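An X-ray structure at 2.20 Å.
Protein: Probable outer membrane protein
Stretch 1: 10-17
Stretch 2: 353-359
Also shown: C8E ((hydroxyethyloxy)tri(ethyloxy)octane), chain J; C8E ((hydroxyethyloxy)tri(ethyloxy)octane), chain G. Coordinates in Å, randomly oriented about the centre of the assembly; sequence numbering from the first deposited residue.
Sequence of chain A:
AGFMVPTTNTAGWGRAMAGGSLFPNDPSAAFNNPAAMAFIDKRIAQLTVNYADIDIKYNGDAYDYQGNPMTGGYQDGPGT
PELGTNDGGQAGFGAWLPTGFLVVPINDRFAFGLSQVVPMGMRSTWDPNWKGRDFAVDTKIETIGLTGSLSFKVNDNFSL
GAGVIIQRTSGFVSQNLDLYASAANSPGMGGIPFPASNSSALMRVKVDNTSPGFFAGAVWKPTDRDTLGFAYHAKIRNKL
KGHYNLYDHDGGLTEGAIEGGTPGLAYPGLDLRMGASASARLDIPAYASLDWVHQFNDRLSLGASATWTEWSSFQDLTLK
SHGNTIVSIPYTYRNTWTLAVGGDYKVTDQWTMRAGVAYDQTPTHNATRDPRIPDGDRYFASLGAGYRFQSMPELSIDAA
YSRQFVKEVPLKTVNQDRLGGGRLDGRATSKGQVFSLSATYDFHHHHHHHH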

ATOM      1  N   THR A  10      -3.151   7.116 -16.551  1.00 26.60           N
ATOM      2  CA  THR A  10      -4.346   7.936 -16.410  1.00 27.90           C
ATOM      3  C   THR A  10      -5.577   7.341 -17.079  1.00 28.36           C
ATOM      4  O   THR A  10      -6.681   7.434 -16.538  1.00 27.56           O
ATOM      5  N   ALA A  11      -5.397   6.743 -18.253  1.00 27.91           N
ATOM      6  CA  ALA A  11      -6.514   6.127 -18.960  1.00 28.27           C
ATOM      7  C   ALA A  11      -7.099   5.052 -18.047  1.00 28.22           C
ATOM      8  O   ALA A  11      -8.308   4.970 -17.873  1.00 28.36           O
ATOM      9  N   GLY A  12      -6.228   4.237 -17.459  1.00 28.69           N
ATOM     10  CA  GLY A  12      -6.687   3.194 -16.553  1.00 28.84           C
ATOM     11  C   GLY A  12      -7.472   3.779 -15.387  1.00 30.30           C
ATOM     12  O   GLY A  12      -8.551   3.282 -15.043  1.00 30.35           O
ATOM     13  N   TRP A  13      -6.943   4.838 -14.777  1.00 29.34           N
ATOM     14  CA  TRP A  13      -7.631   5.475 -13.660  1.00 28.64           C
ATOM     15  C   TRP A  13      -9.002   5.971 -14.085  1.00 29.49           C
ATOM     16  O   TRP A  13      -9.954   5.922 -13.305  1.00 27.73           O
ATOM     17  N   GLY A  14      -9.094   6.448 -15.325  1.00 28.84           N
ATOM     18  CA  GLY A  14     -10.351   6.964 -15.839  1.00 27.78           C
ATOM     19  C   GLY A  14     -11.467   5.938 -15.910  1.00 28.25           C
ATOM     20  O   GLY A  14     -12.645   6.291 -15.851  1.00 28.25           O
ATOM     21  N   ARG A  15     -11.111   4.665 -16.042  1.00 28.68           N
ATOM     22  CA  ARG A  15     -12.117   3.610 -16.108  1.00 30.90           C
ATOM     23  C   ARG A  15     -12.023   2.637 -14.937  1.00 30.09           C
ATOM     24  O   ARG A  15     -12.397   1.466 -15.053  1.00 30.74           O
ATOM     25  N   ALA A  16     -11.539   3.137 -13.802  1.00 30.47           N
ATOM     26  CA  ALA A  16     -11.391   2.336 -12.589  1.00 29.26           C
ATOM     27  C   ALA A  16     -10.591   1.063 -12.829  1.00 30.19           C
ATOM     28  O   ALA A  16     -10.874   0.021 -12.235  1.00 29.34           O
ATOM     29  N   MET A  17      -9.590   1.157 -13.704  1.00 30.49           N
ATOM     30  CA  MET A  17      -8.722   0.024 -14.027  1.00 31.44           C
ATOM     31  C   MET A  17      -9.425  -1.151 -14.720  1.00 31.97           C
ATOM     32  O   MET A  17      -8.844  -2.228 -14.852  1.00 30.09           O
ATOM     33  N   MET A 353     -14.033   9.699 -24.149  1.00 41.05           N
ATOM     34  CA  MET A 353     -14.511   9.765 -22.773  1.00 39.95           C
ATOM     35  C   MET A 353     -14.423   8.412 -22.092  1.00 37.70           C
ATOM     36  O   MET A 353     -14.644   7.379 -22.723  1.00 36.92           O
ATOM     37  N   ARG A 354     -14.105   8.428 -20.800  1.00 34.91           N
ATOM     38  CA  ARG A 354     -13.988   7.203 -20.022  1.00 33.34           C
ATOM     39  C   ARG A 354     -14.753   7.304 -18.712  1.00 31.51           C
ATOM     40  O   ARG A 354     -14.994   8.394 -18.191  1.00 30.67           O
ATOM     41  N   ALA A 355     -15.118   6.144 -18.183  1.00 31.28           N
ATOM     42  CA  ALA A 355     -15.833   6.047 -16.922  1.00 30.56           C
ATOM     43  C   ALA A 355     -15.708   4.608 -16.433  1.00 30.40           C
ATOM     44  O   ALA A 355     -15.424   3.698 -17.214  1.00 29.93           O
ATOM     45  N   GLY A 356     -15.912   4.407 -15.137  1.00 29.52           N
ATOM     46  CA  GLY A 356     -15.819   3.071 -14.587  1.00 25.25           C
ATOM     47  C   GLY A 356     -16.027   3.066 -13.089  1.00 26.08           C
ATOM     48  O   GLY A 356     -16.009   4.115 -12.441  1.00 24.57           O
ATOM     49  N   VAL A 357     -16.232   1.874 -12.543  1.00 24.18           N
ATOM     50  CA  VAL A 357     -16.435   1.695 -11.120  1.00 24.11           C
ATOM     51  C   VAL A 357     -15.783   0.374 -10.734  1.00 25.79           C
ATOM     52  O   VAL A 357     -15.641  -0.523 -11.566  1.00 25.29           O
ATOM     53  N   ALA A 358     -15.380   0.254  -9.475  1.00 25.82           N
ATOM     54  CA  ALA A 358     -14.744  -0.972  -9.025  1.00 26.38           C
ATOM     55  C   ALA A 358     -15.053  -1.266  -7.566  1.00 26.86           C
ATOM     56  O   ALA A 358     -15.378  -0.371  -6.789  1.00 27.10           O
ATOM     57  N   TYR A 359     -14.976  -2.539  -7.210  1.00 28.60           N
ATOM     58  CA  TYR A 359     -15.204  -2.966  -5.842  1.00 29.12           C
ATOM     59  C   TYR A 359     -13.885  -3.573  -5.400  1.00 27.87           C
ATOM     60  O   TYR A 359     -13.366  -4.477  -6.047  1.00 27.67           O
TER

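The contact between the short helix that starts stretch 1, with the turn that follows, and strand 353-359 is built from small residues and two long arginines, without a single hydrogen bond across it. The strand alternates: Arg-354 and Ala-358 point their CA-to-CB bonds toward the loop and helix, while Ala-355 and Val-357 (chi1 m) point away. Gly-356 sits in the inward phase but carries no side chain, and the backbone uses that space: Arg-15 CA lies 4.0 Å from Gly-356 CA, and a CB there would fall 2.3 Å from Arg-15 O.

At Gly-14 the case is weaker: an ideal CB would point toward the strand and lie 3.5 Å from Arg-354 CB, close but no clash. Ala-16, held at phi/psi 54/36, turns its methyl toward the strand, where CB meets Val-357 N at 3.5 Å and Ala-358 CB at 4.0 Å, the one apolar side-chain pair across the contact.

Arg-354 covers most ground. With chi1 m and chi2 and chi3 both t, its extended chain runs beside the helix; CD lies 3.6 Å from Ala-11 O, and the Ala-11 methyl covers one face of the guanidinium, with Ala-11 CB 3.7 Å from Arg-354 NE. Arg-15 adopts p, t, t and brings NH1 within 3.5 Å of Arg-354 NE. These like charges meet obliquely, and both atoms find hydrogen-bond partners elsewhere in the structure.

Trp-13 (chi1 m) points away and leaves the strand untouched. On the strand's outward side, detergent takes over: Ala-355 CB touches C7 of the chain J C8E at 3.7 Å and C3 of the chain G C8E at 3.8 Å, while Met-353, m then t, places SD 3.8 Å from chain J C4. Such an alkyl-lined surface suits an outer membrane protein.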

ATOM      1  CB  THR A  10      -4.114   9.339 -16.962  1.00 29.90           C
ATOM      2  OG1 THR A  10      -3.916   9.267 -18.379  1.00 40.38           O
ATOM      3  CG2 THR A  10      -2.891   9.946 -16.325  1.00 27.53           C
ATOM      4  CB  ALA A  11      -6.038   5.507 -20.270  1.00 28.94           C
ATOM      5  CB  TRP A  13      -6.818   6.652 -13.107  1.00 29.43           C
ATOM      6  CG  TRP A  13      -5.818   6.247 -12.064  1.00 32.26           C
ATOM      7  CD1 TRP A  13      -4.469   6.120 -12.225  1.00 32.94           C
ATOM      8  CD2 TRP A  13      -6.098   5.863 -10.711  1.00 33.02           C
ATOM      9  NE1 TRP A  13      -3.891   5.678 -11.061  1.00 33.08           N
ATOM     10  CE2 TRP A  13      -4.867   5.510 -10.115  1.00 33.52           C
ATOM     11  CE3 TRP A  13      -7.271   5.781  -9.946  1.00 34.23           C
ATOM     12  CZ2 TRP A  13      -4.772   5.079  -8.787  1.00 31.86           C
ATOM     13  CZ3 TRP A  13      -7.177   5.353  -8.623  1.00 34.10           C
ATOM     14  CH2 TRP A  13      -5.933   5.007  -8.059  1.00 33.50           C
ATOM     15  CB  ARG A  15     -12.012   2.856 -17.438  1.00 31.55           C
ATOM     16  CG  ARG A  15     -10.603   2.449 -17.822  1.00 35.48           C
ATOM     17  CD  ARG A  15     -10.593   1.711 -19.151  1.00 37.60           C
ATOM     18  NE  ARG A  15      -9.237   1.342 -19.540  1.00 44.02           N
ATOM     19  CZ  ARG A  15      -8.507   1.986 -20.444  1.00 43.34           C
ATOM     20  NH1 ARG A  15      -8.997   3.041 -21.079  1.00 43.43           N
ATOM     21  NH2 ARG A  15      -7.276   1.578 -20.705  1.00 45.24           N
ATOM     22  CB  ALA A  16     -12.765   1.989 -12.016  1.00 29.63           C
ATOM     23  CB  MET A  17      -8.033  -0.492 -12.756  1.00 33.15           C
ATOM     24  CG  MET A  17      -6.918   0.398 -12.209  1.00 36.90           C
ATOM     25  SD  MET A  17      -7.467   1.985 -11.544  1.00 41.56           S
ATOM     26  CE  MET A  17      -8.146   1.471  -9.972  1.00 37.72           C
ATOM     27  CB  MET A 353     -15.962  10.241 -22.735  1.00 43.22           C
ATOM     28  CG  MET A 353     -16.136  11.726 -22.941  1.00 49.60           C
ATOM     29  SD  MET A 353     -17.877  12.189 -22.852  1.00 58.50           S
ATOM     30  CE  MET A 353     -17.963  13.431 -24.148  1.00 57.58           C
ATOM     31  CB  ARG A 354     -12.523   6.899 -19.697  1.00 33.69           C
ATOM     32  CG  ARG A 354     -11.582   7.026 -20.867  1.00 37.02           C
ATOM     33  CD  ARG A 354     -10.265   6.307 -20.605  1.00 35.00           C
ATOM     34  NE  ARG A 354      -9.339   6.486 -21.718  1.00 35.39           N
ATOM     35  CZ  ARG A 354      -8.677   7.611 -21.958  1.00 37.16           C
ATOM     36  NH1 ARG A 354      -8.837   8.658 -21.158  1.00 35.89           N
ATOM     37  NH2 ARG A 354      -7.858   7.694 -23.000  1.00 40.73           N
ATOM     38  CB  ALA A 355     -17.292   6.417 -17.113  1.00 30.50           C
ATOM     39  CB  VAL A 357     -17.933   1.625 -10.766  1.00 25.21           C
ATOM     40  CG1 VAL A 357     -18.628   2.923 -11.162  1.00 22.29           C
ATOM     41  CG2 VAL A 357     -18.568   0.437 -11.472  1.00 25.29           C
ATOM     42  CB  ALA A 358     -13.223  -0.878  -9.239  1.00 21.80           C
ATOM     43  CB  TYR A 359     -16.325  -3.998  -5.773  1.00 31.21           C
ATOM     44  CG  TYR A 359     -16.351  -4.757  -4.470  1.00 34.53           C
ATOM     45  CD1 TYR A 359     -15.985  -6.102  -4.421  1.00 35.55           C
ATOM     46  CD2 TYR A 359     -16.694  -4.125  -3.278  1.00 35.84           C
ATOM     47  CE1 TYR A 359     -15.955  -6.799  -3.221  1.00 37.36           C
ATOM     48  CE2 TYR A 359     -16.667  -4.816  -2.065  1.00 38.61           C
ATOM     49  CZ  TYR A 359     -16.294  -6.151  -2.047  1.00 38.46           C
ATOM     50  OH  TYR A 359     -16.242  -6.840  -0.855  1.00 42.43           O
TER
HETATM   51  C1  C8E J 460     -15.504  14.964 -18.923  1.00 70.96           C
HETATM   52  C2  C8E J 460     -15.291  13.542 -18.700  1.00 72.04           C
HETATM   53  C3  C8E J 460     -16.453  12.818 -18.190  1.00 72.22           C
HETATM   54  C4  C8E J 460     -16.874  11.893 -19.228  1.00 72.59           C
HETATM   55  C5  C8E J 460     -17.536  10.725 -18.594  1.00 72.62           C
HETATM   56  C6  C8E J 460     -18.889  10.588 -19.100  1.00 72.71           C
HETATM   57  C7  C8E J 460     -19.112   9.179 -18.838  1.00 73.00           C
HETATM   58  C8  C8E J 460     -20.564   8.955 -18.705  1.00 73.55           C
HETATM   59  O9  C8E J 460     -21.263   8.480 -17.563  1.00 74.01           O
HETATM   60  C10 C8E J 460     -20.954   7.202 -17.037  1.00 74.01           C
HETATM   61  C1  C8E G 457     -19.246   2.553 -18.808  1.00 57.83           C
HETATM   62  C2  C8E G 457     -18.948   3.106 -20.122  1.00 57.65           C
HETATM   63  C3  C8E G 457     -18.060   4.267 -20.117  1.00 56.58           C
HETATM   64  C4  C8E G 457     -18.876   5.434 -20.419  1.00 56.19           C
HETATM   65  C5  C8E G 457     -18.144   6.298 -21.375  1.00 55.66           C
HETATM   66  C6  C8E G 457     -19.057   7.240 -21.996  1.00 54.69           C